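Local coordinates for conjugal transfer protein (Escherichia coli, PDB 5I97) that is a VirB8-like inner-membrane component of the pKM101 type IV secretion system, probably helping to build the channel for conjugal transfer, at residues Lys31-Gln36 and Asn147-Arg152; Met59-Val64 and Arg152-Arg157; Ile106-Val111 and Trp126-Gly131. All blocks are in the same frame, centred on the assembly; numbering follows the deposited sequence.

Contact 1: residues Lys31-Gln36 and Asn147-Arg152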
loop_
_atom_site.group_PDB
_atom_site.type_symbol
_atom_site.label_atom_id
_atom_site.label_comp_id
_atom_site.label_asym_id
_atom_site.label_seq_id
_atom_site.Cartn_x
_atom_site.Cartn_y
_atom_site.Cartn_z
ATOM N N LYS A 31 -7.208 -4.491 -22.997
ATOM C CA LYS A 31 -6.183 -3.999 -22.102
ATOM C C LYS A 31 -6.569 -4.276 -20.653
ATOM O O LYS A 31 -5.717 -4.582 -19.829
ATOM C CB LYS A 31 -5.948 -2.503 -22.335
ATOM C CG LYS A 31 -4.971 -1.860 -21.368
ATOM C CD LYS A 31 -4.921 -0.348 -21.528
ATOM C CE LYS A 31 -4.024 0.289 -20.471
ATOM N NZ LYS A 31 -4.001 1.775 -20.591
ATOM N N PHE A 32 -7.858 -4.214 -20.347
ATOM C CA PHE A 32 -8.300 -4.480 -18.986
ATOM C C PHE A 32 -7.981 -5.903 -18.543
ATOM O O PHE A 32 -7.363 -6.098 -17.505
ATOM C CB PHE A 32 -9.797 -4.244 -18.826
ATOM C CG PHE A 32 -10.334 -4.732 -17.508
ATOM C CD1 PHE A 32 -10.018 -4.075 -16.329
ATOM C CD2 PHE A 32 -11.105 -5.884 -17.439
ATOM C CE1 PHE A 32 -10.492 -4.531 -15.117
ATOM C CE2 PHE A 32 -11.577 -6.353 -16.227
ATOM C CZ PHE A 32 -11.274 -5.675 -15.065
ATOM N N TRP A 33 -8.417 -6.887 -19.321
ATOM C CA TRP A 33 -8.206 -8.283 -18.965
ATOM C C TRP A 33 -6.733 -8.649 -19.005
ATOM O O TRP A 33 -6.259 -9.389 -18.154
ATOM C CB TRP A 33 -9.000 -9.215 -19.890
ATOM C CG TRP A 33 -10.466 -8.981 -19.807
ATOM C CD1 TRP A 33 -11.253 -8.408 -20.755
ATOM C CD2 TRP A 33 -11.331 -9.308 -18.708
ATOM N NE1 TRP A 33 -12.549 -8.351 -20.317
ATOM C CE2 TRP A 33 -12.625 -8.899 -19.063
ATOM C CE3 TRP A 33 -11.133 -9.906 -17.461
ATOM C CZ2 TRP A 33 -13.721 -9.073 -18.219
ATOM C CZ3 TRP A 33 -12.219 -10.074 -16.625
ATOM C CH2 TRP A 33 -13.495 -9.662 -17.007
ATOM N N LEU A 34 -6.002 -8.110 -19.970
ATOM C CA LEU A 34 -4.595 -8.444 -20.070
ATOM C C LEU A 34 -3.807 -7.914 -18.871
ATOM O O LEU A 34 -2.959 -8.614 -18.332
ATOM C CB LEU A 34 -4.008 -7.909 -21.363
ATOM C CG LEU A 34 -4.435 -8.683 -22.604
ATOM C CD1 LEU A 34 -4.346 -7.789 -23.829
ATOM C CD2 LEU A 34 -3.627 -9.948 -22.779
ATOM N N THR A 35 -4.095 -6.685 -18.450
ATOM C CA THR A 35 -3.401 -6.123 -17.310
ATOM C C THR A 35 -3.845 -6.833 -16.022
ATOM O O THR A 35 -3.039 -7.033 -15.123
ATOM C CB THR A 35 -3.598 -4.581 -17.185
ATOM O OG1 THR A 35 -4.986 -4.259 -17.203
ATOM C CG2 THR A 35 -2.908 -3.850 -18.317
ATOM N N GLN A 36 -5.122 -7.198 -15.936
ATOM C CA GLN A 36 -5.629 -7.963 -14.795
ATOM C C GLN A 36 -4.920 -9.290 -14.665
ATOM O O GLN A 36 -4.609 -9.735 -13.571
ATOM C CB GLN A 36 -7.129 -8.235 -14.941
ATOM C CG GLN A 36 -8.008 -7.061 -14.648
ATOM C CD GLN A 36 -7.977 -6.703 -13.197
ATOM O OE1 GLN A 36 -7.493 -5.644 -12.828
ATOM N NE2 GLN A 36 -8.514 -7.581 -12.359
ATOM N N ASN A 147 -14.627 -14.225 -14.837
ATOM C CA ASN A 147 -14.228 -14.187 -16.236
ATOM C C ASN A 147 -15.445 -14.273 -17.161
ATOM O O ASN A 147 -15.584 -15.232 -17.915
ATOM C CB ASN A 147 -13.271 -15.345 -16.516
ATOM C CG ASN A 147 -12.543 -15.199 -17.820
ATOM O OD1 ASN A 147 -12.364 -14.096 -18.319
ATOM N ND2 ASN A 147 -12.139 -16.319 -18.399
ATOM N N PRO A 148 -16.307 -13.240 -17.139
ATOM C CA PRO A 148 -17.615 -13.270 -17.818
ATOM C C PRO A 148 -17.536 -13.407 -19.328
ATOM O O PRO A 148 -18.410 -14.027 -19.927
ATOM C CB PRO A 148 -18.237 -11.922 -17.455
ATOM C CG PRO A 148 -17.405 -11.375 -16.333
ATOM C CD PRO A 148 -16.036 -11.928 -16.531
ATOM N N LEU A 149 -16.499 -12.845 -19.934
ATOM C CA LEU A 149 -16.362 -12.867 -21.383
ATOM C C LEU A 149 -15.518 -14.055 -21.835
ATOM O O LEU A 149 -15.223 -14.209 -23.015
ATOM C CB LEU A 149 -15.759 -11.554 -21.871
ATOM C CG LEU A 149 -16.563 -10.299 -21.526
ATOM C CD1 LEU A 149 -15.853 -9.046 -22.017
ATOM C CD2 LEU A 149 -17.945 -10.393 -22.160
ATOM N N GLY A 150 -15.119 -14.889 -20.884
ATOM C CA GLY A 150 -14.332 -16.066 -21.206
ATOM C C GLY A 150 -12.975 -15.713 -21.776
ATOM O O GLY A 150 -12.461 -16.401 -22.652
ATOM N N PHE A 151 -12.398 -14.624 -21.282
ATOM C CA PHE A 151 -11.058 -14.230 -21.682
ATOM C C PHE A 151 -10.068 -15.322 -21.321
ATOM O O PHE A 151 -10.171 -15.936 -20.266
ATOM C CB PHE A 151 -10.670 -12.913 -20.999
ATOM C CG PHE A 151 -9.220 -12.539 -21.148
ATOM C CD1 PHE A 151 -8.767 -11.899 -22.288
ATOM C CD2 PHE A 151 -8.317 -12.797 -20.130
ATOM C CE1 PHE A 151 -7.434 -11.541 -22.416
ATOM C CE2 PHE A 151 -6.989 -12.444 -20.255
ATOM C CZ PHE A 151 -6.545 -11.821 -21.397
ATOM N N ARG A 152 -9.120 -15.584 -22.203
ATOM C CA ARG A 152 -8.073 -16.511 -21.842
ATOM C C ARG A 152 -6.776 -16.207 -22.571
ATOM O O ARG A 152 -6.771 -15.764 -23.721
ATOM C CB ARG A 152 -8.503 -17.964 -22.064
ATOM C CG ARG A 152 -8.443 -18.492 -23.475
ATOM C CD ARG A 152 -8.979 -19.924 -23.472
ATOM N NE ARG A 152 -8.895 -20.586 -24.769
ATOM C CZ ARG A 152 -9.237 -21.855 -24.975
ATOM N NH1 ARG A 152 -9.663 -22.602 -23.963
ATOM N NH2 ARG A 152 -9.132 -22.383 -26.187
#

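Contact 2: residues Met59-Val64 and Arg152-Arg157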
loop_
_atom_site.group_PDB
_atom_site.type_symbol
_atom_site.label_atom_id
_atom_site.label_comp_id
_atom_site.label_asym_id
_atom_site.label_seq_id
_atom_site.Cartn_x
_atom_site.Cartn_y
_atom_site.Cartn_z
ATOM N N MET A 59 -8.505 -17.858 -16.623
ATOM C CA MET A 59 -8.152 -17.005 -17.740
ATOM C C MET A 59 -7.000 -17.567 -18.544
ATOM O O MET A 59 -6.298 -16.824 -19.215
ATOM C CB MET A 59 -7.798 -15.604 -17.251
ATOM C CG MET A 59 -8.937 -14.884 -16.573
ATOM S SD MET A 59 -8.369 -13.355 -15.836
ATOM C CE MET A 59 -9.817 -12.900 -14.897
ATOM N N SER A 60 -6.805 -18.878 -18.480
ATOM C CA SER A 60 -5.705 -19.494 -19.202
ATOM C C SER A 60 -6.206 -20.714 -19.952
ATOM O O SER A 60 -7.140 -21.368 -19.513
ATOM C CB SER A 60 -4.576 -19.923 -18.247
ATOM O OG SER A 60 -4.181 -18.903 -17.346
ATOM N N THR A 61 -5.565 -21.029 -21.071
ATOM C CA THR A 61 -5.743 -22.320 -21.692
ATOM C C THR A 61 -5.111 -23.349 -20.757
ATOM O O THR A 61 -4.239 -23.011 -19.959
ATOM C CB THR A 61 -5.100 -22.401 -23.088
ATOM O OG1 THR A 61 -3.702 -22.130 -22.988
ATOM C CG2 THR A 61 -5.744 -21.403 -24.049
ATOM N N PRO A 62 -5.567 -24.601 -20.827
ATOM C CA PRO A 62 -5.004 -25.597 -19.909
ATOM C C PRO A 62 -3.479 -25.722 -19.991
ATOM O O PRO A 62 -2.838 -25.988 -18.974
ATOM C CB PRO A 62 -5.682 -26.895 -20.358
ATOM C CG PRO A 62 -6.986 -26.450 -20.927
ATOM C CD PRO A 62 -6.747 -25.107 -21.554
ATOM N N ASN A 63 -2.906 -25.504 -21.168
ATOM C CA ASN A 63 -1.454 -25.550 -21.315
ATOM C C ASN A 63 -0.789 -24.423 -20.544
ATOM O O ASN A 63 0.151 -24.648 -19.796
ATOM C CB ASN A 63 -1.056 -25.480 -22.784
ATOM C CG ASN A 63 -1.612 -26.640 -23.587
ATOM O OD1 ASN A 63 -2.304 -26.447 -24.593
ATOM N ND2 ASN A 63 -1.326 -27.857 -23.139
ATOM N N VAL A 64 -1.292 -23.210 -20.725
ATOM C CA VAL A 64 -0.774 -22.043 -20.019
ATOM C C VAL A 64 -1.004 -22.195 -18.514
ATOM O O VAL A 64 -0.148 -21.865 -17.711
ATOM C CB VAL A 64 -1.444 -20.749 -20.534
ATOM C CG1 VAL A 64 -1.167 -19.572 -19.611
ATOM C CG2 VAL A 64 -1.000 -20.446 -21.969
ATOM N N ARG A 152 -9.120 -15.584 -22.203
ATOM C CA ARG A 152 -8.073 -16.511 -21.842
ATOM C C ARG A 152 -6.776 -16.207 -22.571
ATOM O O ARG A 152 -6.771 -15.764 -23.721
ATOM C CB ARG A 152 -8.503 -17.964 -22.064
ATOM C CG ARG A 152 -8.443 -18.492 -23.475
ATOM C CD ARG A 152 -8.979 -19.924 -23.472
ATOM N NE ARG A 152 -8.895 -20.586 -24.769
ATOM C CZ ARG A 152 -9.237 -21.855 -24.975
ATOM N NH1 ARG A 152 -9.663 -22.602 -23.963
ATOM N NH2 ARG A 152 -9.132 -22.383 -26.187
ATOM N N VAL A 153 -5.681 -16.430 -21.851
ATOM C CA VAL A 153 -4.342 -16.254 -22.364
ATOM C C VAL A 153 -3.883 -17.561 -22.996
ATOM O O VAL A 153 -3.975 -18.628 -22.377
ATOM C CB VAL A 153 -3.373 -15.842 -21.236
ATOM C CG1 VAL A 153 -1.937 -15.806 -21.727
ATOM C CG2 VAL A 153 -3.789 -14.514 -20.644
ATOM N N THR A 154 -3.381 -17.472 -24.224
ATOM C CA THR A 154 -3.026 -18.649 -25.015
ATOM C C THR A 154 -1.528 -18.907 -25.082
ATOM O O THR A 154 -1.094 -19.985 -25.476
ATOM C CB THR A 154 -3.564 -18.531 -26.454
ATOM O OG1 THR A 154 -2.933 -17.427 -27.111
ATOM C CG2 THR A 154 -5.053 -18.312 -26.435
ATOM N N SER A 155 -0.738 -17.885 -24.779
ATOM C CA SER A 155 0.695 -18.060 -24.624
ATOM C C SER A 155 1.205 -16.970 -23.698
ATOM O O SER A 155 0.636 -15.887 -23.641
ATOM C CB SER A 155 1.416 -18.043 -25.965
ATOM O OG SER A 155 1.511 -16.737 -26.475
ATOM N N TYR A 156 2.256 -17.264 -22.944
ATOM C CA TYR A 156 2.718 -16.329 -21.943
ATOM C C TYR A 156 4.189 -16.525 -21.650
ATOM O O TYR A 156 4.619 -17.585 -21.207
ATOM C CB TYR A 156 1.900 -16.486 -20.664
ATOM C CG TYR A 156 2.154 -15.416 -19.627
ATOM C CD1 TYR A 156 1.531 -14.184 -19.714
ATOM C CD2 TYR A 156 2.998 -15.649 -18.556
ATOM C CE1 TYR A 156 1.746 -13.211 -18.773
ATOM C CE2 TYR A 156 3.218 -14.683 -17.607
ATOM C CZ TYR A 156 2.591 -13.466 -17.723
ATOM O OH TYR A 156 2.798 -12.492 -16.790
ATOM N N ARG A 157 4.972 -15.503 -21.928
ATOM C CA ARG A 157 6.375 -15.548 -21.584
ATOM C C ARG A 157 6.835 -14.176 -21.136
ATOM O O ARG A 157 6.485 -13.153 -21.731
ATOM C CB ARG A 157 7.179 -16.108 -22.758
ATOM C CG ARG A 157 7.378 -15.195 -23.922
ATOM C CD ARG A 157 8.322 -15.825 -24.935
ATOM N NE ARG A 157 8.360 -15.069 -26.189
ATOM C CZ ARG A 157 9.257 -14.134 -26.487
ATOM N NH1 ARG A 157 10.219 -13.826 -25.623
ATOM N NH2 ARG A 157 9.192 -13.511 -27.660
#

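Contact 3: residues Ile106-Val111 and Trp126-Gly131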
loop_
_atom_site.group_PDB
_atom_site.type_symbol
_atom_site.label_atom_id
_atom_site.label_comp_id
_atom_site.label_asym_id
_atom_site.label_seq_id
_atom_site.Cartn_x
_atom_site.Cartn_y
_atom_site.Cartn_z
ATOM N N ILE A 106 3.266 -6.345 -22.771
ATOM C CA ILE A 106 3.036 -5.578 -21.562
ATOM C C ILE A 106 4.331 -5.362 -20.777
ATOM O O ILE A 106 4.990 -6.315 -20.363
ATOM C CB ILE A 106 1.982 -6.265 -20.680
ATOM C CG1 ILE A 106 0.642 -6.276 -21.419
ATOM C CG2 ILE A 106 1.864 -5.576 -19.332
ATOM C CD1 ILE A 106 -0.526 -6.742 -20.592
ATOM N N ARG A 107 4.679 -4.100 -20.560
ATOM C CA ARG A 107 5.845 -3.770 -19.759
ATOM C C ARG A 107 5.425 -3.401 -18.356
ATOM O O ARG A 107 4.586 -2.522 -18.156
ATOM C CB ARG A 107 6.624 -2.637 -20.410
ATOM C CG ARG A 107 7.294 -3.075 -21.681
ATOM C CD ARG A 107 8.185 -2.006 -22.256
ATOM N NE ARG A 107 9.000 -2.537 -23.348
ATOM C CZ ARG A 107 8.546 -2.825 -24.564
ATOM N NH1 ARG A 107 7.264 -2.669 -24.859
ATOM N NH2 ARG A 107 9.382 -3.297 -25.479
ATOM N N PHE A 108 6.026 -4.071 -17.379
ATOM C CA PHE A 108 5.598 -3.884 -16.012
ATOM C C PHE A 108 6.739 -3.948 -15.006
ATOM O O PHE A 108 7.822 -4.461 -15.275
ATOM C CB PHE A 108 4.511 -4.924 -15.670
ATOM C CG PHE A 108 4.988 -6.354 -15.669
ATOM C CD1 PHE A 108 5.182 -7.038 -16.855
ATOM C CD2 PHE A 108 5.175 -7.039 -14.480
ATOM C CE1 PHE A 108 5.606 -8.345 -16.850
ATOM C CE2 PHE A 108 5.577 -8.357 -14.480
ATOM C CZ PHE A 108 5.799 -9.005 -15.660
ATOM N N THR A 109 6.456 -3.423 -13.826
ATOM C CA THR A 109 7.432 -3.324 -12.768
ATOM C C THR A 109 6.933 -4.030 -11.525
ATOM O O THR A 109 5.784 -3.863 -11.128
ATOM C CB THR A 109 7.743 -1.861 -12.441
ATOM O OG1 THR A 109 8.415 -1.278 -13.558
ATOM C CG2 THR A 109 8.648 -1.757 -11.216
ATOM N N THR A 110 7.801 -4.833 -10.930
ATOM C CA THR A 110 7.486 -5.476 -9.664
ATOM C C THR A 110 8.315 -4.869 -8.536
ATOM O O THR A 110 9.492 -4.560 -8.706
ATOM C CB THR A 110 7.716 -6.999 -9.721
ATOM O OG1 THR A 110 9.037 -7.272 -10.194
ATOM C CG2 THR A 110 6.717 -7.639 -10.662
ATOM N N VAL A 111 7.673 -4.684 -7.391
ATOM C CA VAL A 111 8.360 -4.254 -6.181
ATOM C C VAL A 111 8.149 -5.310 -5.106
ATOM O O VAL A 111 7.040 -5.497 -4.613
ATOM C CB VAL A 111 7.855 -2.892 -5.670
ATOM C CG1 VAL A 111 8.509 -2.551 -4.337
ATOM C CG2 VAL A 111 8.133 -1.801 -6.689
ATOM N N TRP A 126 9.978 -5.759 -16.419
ATOM C CA TRP A 126 9.789 -6.944 -17.251
ATOM C C TRP A 126 8.987 -6.687 -18.522
ATOM O O TRP A 126 8.247 -5.712 -18.621
ATOM C CB TRP A 126 9.082 -8.035 -16.454
ATOM C CG TRP A 126 9.603 -8.248 -15.080
ATOM C CD1 TRP A 126 9.209 -7.603 -13.949
ATOM C CD2 TRP A 126 10.594 -9.194 -14.672
ATOM N NE1 TRP A 126 9.898 -8.073 -12.873
ATOM C CE2 TRP A 126 10.756 -9.062 -13.292
ATOM C CE3 TRP A 126 11.356 -10.151 -15.356
ATOM C CZ2 TRP A 126 11.658 -9.831 -12.562
ATOM C CZ3 TRP A 126 12.250 -10.920 -14.634
ATOM C CH2 TRP A 126 12.396 -10.755 -13.252
ATOM N N ILE A 127 9.103 -7.601 -19.476
ATOM C CA ILE A 127 8.262 -7.581 -20.666
ATOM C C ILE A 127 7.469 -8.880 -20.745
ATOM O O ILE A 127 8.044 -9.968 -20.723
ATOM C CB ILE A 127 9.081 -7.414 -21.951
ATOM C CG1 ILE A 127 10.042 -6.232 -21.825
ATOM C CG2 ILE A 127 8.164 -7.234 -23.143
ATOM C CD1 ILE A 127 10.989 -6.084 -22.993
ATOM N N ALA A 128 6.152 -8.766 -20.850
ATOM C CA ALA A 128 5.295 -9.929 -21.019
ATOM C C ALA A 128 4.724 -9.982 -22.435
ATOM O O ALA A 128 3.997 -9.080 -22.854
ATOM C CB ALA A 128 4.174 -9.908 -20.003
ATOM N N ILE A 129 5.097 -11.021 -23.179
ATOM C CA ILE A 129 4.525 -11.271 -24.502
ATOM C C ILE A 129 3.377 -12.268 -24.390
ATOM O O ILE A 129 3.578 -13.417 -24.023
ATOM C CB ILE A 129 5.569 -11.819 -25.489
ATOM C CG1 ILE A 129 6.813 -10.926 -25.520
ATOM C CG2 ILE A 129 4.954 -11.992 -26.872
ATOM C CD1 ILE A 129 6.547 -9.520 -25.973
ATOM N N MET A 130 2.173 -11.834 -24.718
ATOM C CA MET A 130 0.999 -12.639 -24.425
ATOM C C MET A 130 0.181 -12.942 -25.667
ATOM O O MET A 130 0.047 -12.104 -26.551
ATOM C CB MET A 130 0.127 -11.918 -23.401
ATOM C CG MET A 130 0.906 -11.312 -22.248
ATOM S SD MET A 130 -0.141 -10.363 -21.149
ATOM C CE MET A 130 -1.335 -11.601 -20.650
ATOM N N GLY A 131 -0.369 -14.147 -25.724
ATOM C CA GLY A 131 -1.366 -14.487 -26.721
ATOM C C GLY A 131 -2.703 -14.574 -26.015
ATOM O O GLY A 131 -2.770 -15.071 -24.898
#

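Contact 1: residues Lys31-Gln36 and Asn147-Arg152
Trp33, on helix 27-42, and Phe151, at the start of strand 151-160, carry most of this contact. With CG of Phe151 anti to its backbone N (chi1 170°), the phenyl ring is turned to the helix, and Trp33 CB sits over the centre of its face, 3.5 Å from the centroid: a CH-pi contact nearly along the ring normal. The five-membered ring of Trp33 is almost parallel to the phenyl ring but slid past it, so the two scarcely overlap. At the edge of the phenyl ring, near its plane, Leu34 CD2 meets Phe151 CZ at 3.7 Å.

Packing by the turn extends the indole's contacts. Pro148 CD approaches Trp33 CH2 to 3.4 Å, and Leu149 CD1 packs on the pyrrole side of the indole, 3.8 Å from Trp33 NE1.

Asn147 opens a type I turn that ends at Gly150, and its carboxamide bonds within the segment. Asn147 ND2 donates to an in-plane lone pair of Phe151 O at 2.7 Å, while Phe151 N gives Asn147 OD1 a weak bond.

No hydrogen bond joins helix to turn, which implies an apolar seam in this VirB8 domain whose fit depends on ring shape, with Asn147 holding the turn to the start of the strand.

Contact 2: residues Met59-Val64 and Arg152-Arg157
Ser60 pairs with Val153 in a single beta bridge, flanked by Met59 and Arg152, a short link between the 59-61 loop and strand 151-160 in this domain of the VirB8 family, which belongs to the NTF2 clan. Two backbone hydrogen bonds make it: Val153 N donates to Met59 O at 2.7 Å, and Thr61 N returns a longer bond to Val153 O at 3.2 Å. The first donor stands above the carbonyl plane of Met59, whose oxygen also receives a CA-H...O contact from Arg152 CA.

A helix cap follows directly. Thr61 is the N-cap of helix 62-69, and its OG1 accepts a weak bond from Val64 N. With OG1 set between the backbone N and the carbonyl carbon (chi1 59°), CG2 is placed beside the backbone N and reaches the side chain of Arg152. It lies over one face of the guanidinium, offset toward the rim near NE, and the two side chains cross at about a right angle. The charge of Arg152 is met by a salt bridge from NE to Glu133, on the adjoining strand 124-134, so the methyl group packs on a guanidinium that is already paired.

Apolar packing closes the other end. Val64 CG1 comes within 4.4 Å of Val153 CG1 and also touches Tyr156 CB at 4.5 Å. The hydroxyl of Tyr156 is hydrogen-bonded to Glu42 of helix 27-42. Beyond the bridge, Thr154 and Ser155 both face Gly131 in a classic beta bulge, where the strand turns a corner. The other methyl of Val64, CG2, rests against the backbone at this bend, 3.5 Å from Thr154 C.

Contact 3: residues Ile106-Val111 and Trp126-Gly131
Phe108 CG stands between its backbone N and carbonyl carbon (chi1 66°), while Trp126 CG is anti to its own carbonyl carbon and beside the backbone N (chi1 -45°); together these torsions bring the two rings of a hydrogen-bonded antiparallel pair into an offset stack. The phenyl ring and the five-membered ring of the indole have centroids 5.0 Å apart and planes inclined at 28°. Trp126 CB lies over the phenyl face toward its rim, 3.5 Å from Phe108 CE1, and Ala128 CB comes obliquely to the same CE1.

The indole N-H is spent on Thr110. Trp126 NE1 donates to Thr110 OG1 at 2.9 Å, nearly straight and with the oxygen close to the indole plane, so stacking and bond together fix the rotation of the ring. An alanine in place of Trp126 would probably leave Thr110 OG1 without this donor and open a gap beside the phenyl face.

Backbone bonds set the register of this beta hairpin. Ile106 and Ala128 exchange two, N to O, at 2.8 Å each, Phe108 and Trp126 exchange two more, and Arg107 with Ile127 forms the non-hydrogen-bonded pair between them. On the face shared by Arg107 and Ile127, the extended arginine chain runs side by side with the isoleucine. Ile106 CD1 meets Met130 SD at 3.7 Å on the face that also carries Phe108 and Trp126.

That face turns toward helix 27-42, whose Leu34 packs on Ile106 and Met130. Strand 86-98 flanks 103-114, with Thr109 OG1 bonded to Asn93, and strand 151-160 flanks 124-134, with Val158 touching both Phe108 and Trp126.

Overall arrangement
The three contacts show how chemistry follows position in one small alpha-beta domain. Contact 3 is the buried one, joining neighbouring strands by a regular backbone ladder; contacts 1 and 2 are partly buried, and both use strand 151-160, sharing Arg152. Contact 1 sets a helix against the start of that strand by side-chain packing alone, whereas contact 2 relies on an isolated bridge plus the packing of Thr61 and Val64 on the strand. Met59 of contact 2 packs on Asn147 and Trp33 of contact 1, and both contacts also meet contact 3, so the three touch one another through the sheet and the helix.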